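Xylanase inhibitor TL-XI (Triticum aestivum, PDB 3G7M) inhibits xylanases noncompetitively as a small thaumatin-like protein of wheat, and is probably part of the plant's defence. Local coordinates at residues Y98-N112 with L121-A135. The protein carries 4 engineered substitutions. Numbering follows the deposited sequence.
Engineered in segment 98-112: V109 (natural residue Leu), N112 (natural residue Asp).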
loop_
_atom_site.group_PDB
_atom_site.type_symbol
_atom_site.label_atom_id
_atom_site.label_comp_id
_atom_site.label_asym_id
_atom_site.label_seq_id
_atom_site.Cartn_x
_atom_site.Cartn_y
_atom_site.Cartn_z
ATOM N N TYR A 98 -2.744 7.875 8.176
ATOM C CA TYR A 98 -1.947 7.121 7.197
ATOM C C TYR A 98 -0.441 7.224 7.481
ATOM O O TYR A 98 0.097 8.307 7.624
ATOM C CB TYR A 98 -2.302 7.537 5.758
ATOM C CG TYR A 98 -2.430 9.039 5.556
ATOM C CD1 TYR A 98 -3.579 9.723 5.923
ATOM C CD2 TYR A 98 -1.391 9.769 5.005
ATOM C CE1 TYR A 98 -3.679 11.074 5.763
ATOM C CE2 TYR A 98 -1.485 11.141 4.850
ATOM C CZ TYR A 98 -2.635 11.787 5.229
ATOM O OH TYR A 98 -2.742 13.158 5.066
ATOM N N GLY A 99 0.226 6.084 7.602
ATOM C CA GLY A 99 1.644 6.048 7.961
ATOM C C GLY A 99 2.397 5.106 7.057
ATOM O O GLY A 99 1.798 4.323 6.326
ATOM N N VAL A 100 3.719 5.186 7.084
ATOM C CA VAL A 100 4.502 4.446 6.123
ATOM C C VAL A 100 5.842 4.233 6.740
ATOM O O VAL A 100 6.280 5.036 7.555
ATOM C CB VAL A 100 4.605 5.238 4.742
ATOM C CG1 VAL A 100 5.368 6.577 4.897
ATOM C CG2 VAL A 100 5.188 4.358 3.577
ATOM N N THR A 101 6.495 3.147 6.346
ATOM C CA THR A 101 7.898 2.886 6.716
ATOM C C THR A 101 8.741 2.353 5.568
ATOM O O THR A 101 8.239 1.684 4.682
ATOM C CB THR A 101 7.984 1.900 7.872
ATOM O OG1 THR A 101 9.379 1.643 8.160
ATOM C CG2 THR A 101 7.281 0.593 7.535
ATOM N N SER A 102 10.030 2.640 5.586
ATOM C CA SER A 102 10.954 2.006 4.649
ATOM C C SER A 102 12.202 1.559 5.438
ATOM O O SER A 102 13.329 1.562 4.943
ATOM C CB SER A 102 11.259 2.944 3.491
ATOM O OG SER A 102 11.947 4.071 3.969
ATOM N N THR A 103 11.979 1.160 6.682
ATOM C CA THR A 103 13.067 0.704 7.498
ATOM C C THR A 103 12.769 -0.668 8.074
ATOM O O THR A 103 13.691 -1.480 8.265
ATOM C CB THR A 103 13.407 1.725 8.596
ATOM O OG1 THR A 103 13.308 3.037 8.041
ATOM C CG2 THR A 103 14.848 1.535 9.143
ATOM N N LEU A 104 11.493 -0.933 8.349
ATOM C CA LEU A 104 11.104 -2.147 9.074
ATOM C C LEU A 104 11.300 -3.399 8.234
ATOM O O LEU A 104 11.821 -4.416 8.742
ATOM C CB LEU A 104 9.666 -2.045 9.576
ATOM C CG LEU A 104 9.014 -3.365 9.987
ATOM C CD1 LEU A 104 9.616 -3.899 11.276
ATOM C CD2 LEU A 104 7.498 -3.221 10.107
ATOM N N LYS A 105 10.885 -3.309 6.957
ATOM C CA LYS A 105 10.904 -4.460 6.060
ATOM C C LYS A 105 11.719 -4.128 4.820
ATOM O O LYS A 105 11.690 -4.876 3.824
ATOM C CB LYS A 105 9.471 -4.857 5.622
ATOM C CG LYS A 105 8.568 -5.636 6.629
ATOM C CD LYS A 105 8.888 -7.118 6.644
ATOM C CE LYS A 105 8.072 -7.861 7.684
ATOM N NZ LYS A 105 6.666 -7.954 7.247
ATOM N N GLY A 106 12.432 -3.002 4.871
ATOM C CA GLY A 106 13.314 -2.583 3.775
ATOM C C GLY A 106 12.660 -1.557 2.874
ATOM O O GLY A 106 11.742 -0.852 3.298
ATOM N N PHE A 107 13.117 -1.488 1.620
ATOM C CA PHE A 107 12.580 -0.551 0.641
ATOM C C PHE A 107 12.630 -1.143 -0.733
ATOM O O PHE A 107 13.685 -1.627 -1.155
ATOM C CB PHE A 107 13.414 0.712 0.653
ATOM C CG PHE A 107 13.041 1.703 -0.394
ATOM C CD1 PHE A 107 13.688 1.718 -1.626
ATOM C CD2 PHE A 107 12.064 2.633 -0.143
ATOM C CE1 PHE A 107 13.349 2.624 -2.591
ATOM C CE2 PHE A 107 11.723 3.548 -1.100
ATOM C CZ PHE A 107 12.366 3.549 -2.328
ATOM N N ASN A 108 11.501 -1.091 -1.447
ATOM C CA ASN A 108 11.434 -1.579 -2.834
ATOM C C ASN A 108 10.910 -0.576 -3.819
ATOM O O ASN A 108 11.470 -0.411 -4.884
ATOM C CB ASN A 108 10.622 -2.874 -2.943
ATOM C CG ASN A 108 9.164 -2.687 -2.618
ATOM O OD1 ASN A 108 8.797 -1.826 -1.835
ATOM N ND2 ASN A 108 8.320 -3.513 -3.215
ATOM N N VAL A 109 9.824 0.083 -3.455
ATOM C CA VAL A 109 9.171 1.040 -4.333
ATOM C C VAL A 109 8.980 2.340 -3.495
ATOM O O VAL A 109 8.524 2.284 -2.349
ATOM C CB VAL A 109 7.814 0.458 -4.995
ATOM C CG1 VAL A 109 7.217 1.435 -5.922
ATOM C CG2 VAL A 109 8.020 -0.832 -5.807
ATOM N N PRO A 110 9.378 3.520 -4.043
ATOM C CA PRO A 110 9.103 4.820 -3.340
ATOM C C PRO A 110 7.607 5.133 -3.228
ATOM O O PRO A 110 6.845 4.919 -4.180
ATOM C CB PRO A 110 9.803 5.857 -4.223
ATOM C CG PRO A 110 10.031 5.138 -5.571
ATOM C CD PRO A 110 10.222 3.709 -5.247
ATOM N N MET A 111 7.182 5.629 -2.079
ATOM C CA MET A 111 5.768 5.886 -1.900
ATOM C C MET A 111 5.447 7.318 -1.520
ATOM O O MET A 111 6.260 8.014 -0.932
ATOM C CB MET A 111 5.205 4.959 -0.840
ATOM C CG MET A 111 4.911 3.564 -1.290
ATOM S SD MET A 111 4.115 2.675 0.060
ATOM C CE MET A 111 4.152 1.041 -0.678
ATOM N N ASN A 112 4.234 7.741 -1.857
ATOM C CA ASN A 112 3.665 8.988 -1.352
ATOM C C ASN A 112 2.212 8.767 -0.897
ATOM O O ASN A 112 1.333 8.452 -1.732
ATOM C CB ASN A 112 3.706 10.069 -2.432
ATOM C CG ASN A 112 4.791 11.059 -2.215
ATOM O OD1 ASN A 112 4.628 12.243 -2.510
ATOM N ND2 ASN A 112 5.925 10.591 -1.705
ATOM N N LEU A 121 2.575 12.863 3.004
ATOM C CA LEU A 121 3.578 12.050 3.697
ATOM C C LEU A 121 4.502 11.309 2.710
ATOM O O LEU A 121 4.114 10.276 2.195
ATOM C CB LEU A 121 2.885 11.042 4.613
ATOM C CG LEU A 121 3.756 10.281 5.618
ATOM C CD1 LEU A 121 4.240 11.180 6.743
ATOM C CD2 LEU A 121 3.000 9.120 6.190
ATOM N N PRO A 122 5.719 11.844 2.437
ATOM C CA PRO A 122 6.611 11.232 1.456
ATOM C C PRO A 122 7.453 10.088 2.027
ATOM O O PRO A 122 7.789 10.086 3.222
ATOM C CB PRO A 122 7.537 12.380 1.048
ATOM C CG PRO A 122 7.610 13.245 2.239
ATOM C CD PRO A 122 6.321 13.051 3.036
ATOM N N CYS A 123 7.785 9.140 1.145
ATOM C CA CYS A 123 8.727 8.059 1.406
ATOM C C CYS A 123 9.408 7.603 0.105
ATOM O O CYS A 123 8.979 6.626 -0.525
ATOM C CB CYS A 123 8.008 6.891 2.064
ATOM S SG CYS A 123 9.178 5.641 2.691
ATOM N N ARG A 124 10.469 8.310 -0.293
ATOM C CA ARG A 124 11.039 8.160 -1.648
ATOM C C ARG A 124 12.317 7.332 -1.770
ATOM O O ARG A 124 12.632 6.832 -2.853
ATOM C CB ARG A 124 11.171 9.526 -2.311
ATOM C CG ARG A 124 9.781 10.166 -2.513
ATOM C CD ARG A 124 9.871 11.548 -3.078
ATOM N NE ARG A 124 8.520 12.096 -3.241
ATOM C CZ ARG A 124 8.229 13.272 -3.806
ATOM N NH1 ARG A 124 9.196 14.080 -4.279
ATOM N NH2 ARG A 124 6.957 13.651 -3.889
ATOM N N LYS A 125 13.019 7.170 -0.643
ATOM C CA LYS A 125 14.096 6.207 -0.521
ATOM C C LYS A 125 14.031 5.485 0.846
ATOM O O LYS A 125 13.162 5.759 1.662
ATOM C CB LYS A 125 15.425 6.911 -0.748
ATOM C CG LYS A 125 16.480 5.976 -1.384
ATOM C CD LYS A 125 17.910 6.375 -0.953
ATOM C CE LYS A 125 19.026 5.476 -1.555
ATOM N NZ LYS A 125 20.450 5.973 -1.189
ATOM N N ALA A 126 14.940 4.551 1.090
ATOM C CA ALA A 126 14.960 3.815 2.346
ATOM C C ALA A 126 15.337 4.739 3.507
ATOM O O ALA A 126 16.269 5.567 3.409
ATOM C CB ALA A 126 15.934 2.629 2.246
ATOM N N GLY A 127 14.620 4.587 4.618
ATOM C CA GLY A 127 14.891 5.369 5.824
ATOM C C GLY A 127 14.118 6.673 5.872
ATOM O O GLY A 127 14.596 7.665 6.399
ATOM N N CYS A 128 12.915 6.665 5.318
ATOM C CA CYS A 128 12.089 7.857 5.220
ATOM C C CYS A 128 11.477 8.189 6.561
ATOM O O CYS A 128 11.272 9.354 6.908
ATOM C CB CYS A 128 10.998 7.654 4.166
ATOM S SG CYS A 128 9.773 6.376 4.536
ATOM N N ASP A 129 11.188 7.134 7.313
ATOM C CA ASP A 129 10.700 7.230 8.694
ATOM C C ASP A 129 11.857 7.267 9.717
ATOM O O ASP A 129 12.543 6.265 9.941
ATOM C CB ASP A 129 9.710 6.090 8.985
ATOM C CG ASP A 129 10.257 4.688 8.629
ATOM O OD1 ASP A 129 10.643 4.433 7.476
ATOM O OD2 ASP A 129 10.279 3.814 9.531
ATOM N N VAL A 130 12.101 8.446 10.291
ATOM C CA VAL A 130 13.128 8.599 11.300
ATOM C C VAL A 130 12.734 7.793 12.541
ATOM O O VAL A 130 13.569 7.112 13.137
ATOM C CB VAL A 130 13.323 10.087 11.640
ATOM C CG1 VAL A 130 14.270 10.257 12.807
ATOM C CG2 VAL A 130 13.865 10.828 10.427
ATOM N N VAL A 131 11.452 7.870 12.912
ATOM C CA VAL A 131 10.901 7.131 14.045
ATOM C C VAL A 131 9.409 7.018 13.807
ATOM O O VAL A 131 8.810 7.918 13.251
ATOM C CB VAL A 131 11.174 7.864 15.419
ATOM C CG1 VAL A 131 10.321 9.146 15.580
ATOM C CG2 VAL A 131 10.980 6.901 16.606
ATOM N N GLN A 132 8.805 5.918 14.225
ATOM C CA GLN A 132 7.363 5.798 14.188
ATOM C C GLN A 132 6.759 6.438 15.439
ATOM O O GLN A 132 7.360 6.377 16.512
ATOM C CB GLN A 132 6.976 4.332 14.099
ATOM C CG GLN A 132 7.384 3.727 12.807
ATOM C CD GLN A 132 6.644 4.328 11.657
ATOM O OE1 GLN A 132 5.462 4.620 11.754
ATOM N NE2 GLN A 132 7.322 4.494 10.547
ATOM N N PRO A 133 5.539 7.002 15.324
ATOM C CA PRO A 133 4.705 6.886 14.135
ATOM C C PRO A 133 5.007 7.966 13.141
ATOM O O PRO A 133 4.852 9.151 13.436
ATOM C CB PRO A 133 3.289 7.018 14.681
ATOM C CG PRO A 133 3.437 7.796 15.965
ATOM C CD PRO A 133 4.871 7.780 16.383
ATOM N N TYR A 134 5.451 7.547 11.970
ATOM C CA TYR A 134 5.646 8.467 10.879
ATOM C C TYR A 134 4.333 8.466 10.106
ATOM O O TYR A 134 4.167 7.721 9.122
ATOM C CB TYR A 134 6.840 8.031 10.009
ATOM C CG TYR A 134 7.173 8.920 8.836
ATOM C CD1 TYR A 134 7.591 10.245 9.025
ATOM C CD2 TYR A 134 7.092 8.429 7.533
ATOM C CE1 TYR A 134 7.915 11.054 7.929
ATOM C CE2 TYR A 134 7.404 9.234 6.433
ATOM C CZ TYR A 134 7.820 10.536 6.631
ATOM O OH TYR A 134 8.130 11.301 5.524
ATOM N N ALA A 135 3.390 9.303 10.555
ATOM C CA ALA A 135 2.041 9.279 10.010
ATOM C C ALA A 135 1.441 10.647 10.053
ATOM O O ALA A 135 1.877 11.477 10.827
ATOM C CB ALA A 135 1.175 8.316 10.807
#
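The carboxylate of D129 takes four hydrogen bonds, three of them from T101, S102 and T103 in a row. D129 OD1 accepts from S102 N (2.7 Å) and T103 OG1 on opposite faces of its plane. D129 OD2 accepts from T101 OG1 (2.7 Å) and Q132 NE2 on one face. T101 OG1, anti to its own N (chi1 178°), also accepts from T103 N, an ST turn. This network fixes the carboxylate's rotation. S102 OG is gripped too: it accepts from G127 N and from C128 N (3.1 Å) and donates to K125 O. It lies close to the C123-C128 disulfide, which closes the 123-128 loop. F107 lays one ring face on the K125-A126 backbone, with K125 CA 3.9 Å from the ring centroid. The Y134 ring has V100 O at its edge and L121 CD1 over the centre of one face. M111 and C123 form an antiparallel hydrogen-bonded pair. Beside it, R124 NH2 donates to OD1 of the engineered N112 (3.1 Å), from above the amide plane. The contact joins two sheets of the thaumatin-like fold. Strand 121-123 edges one beside 111-115, while 95-101 lies next to edge strand 135-139 in the other.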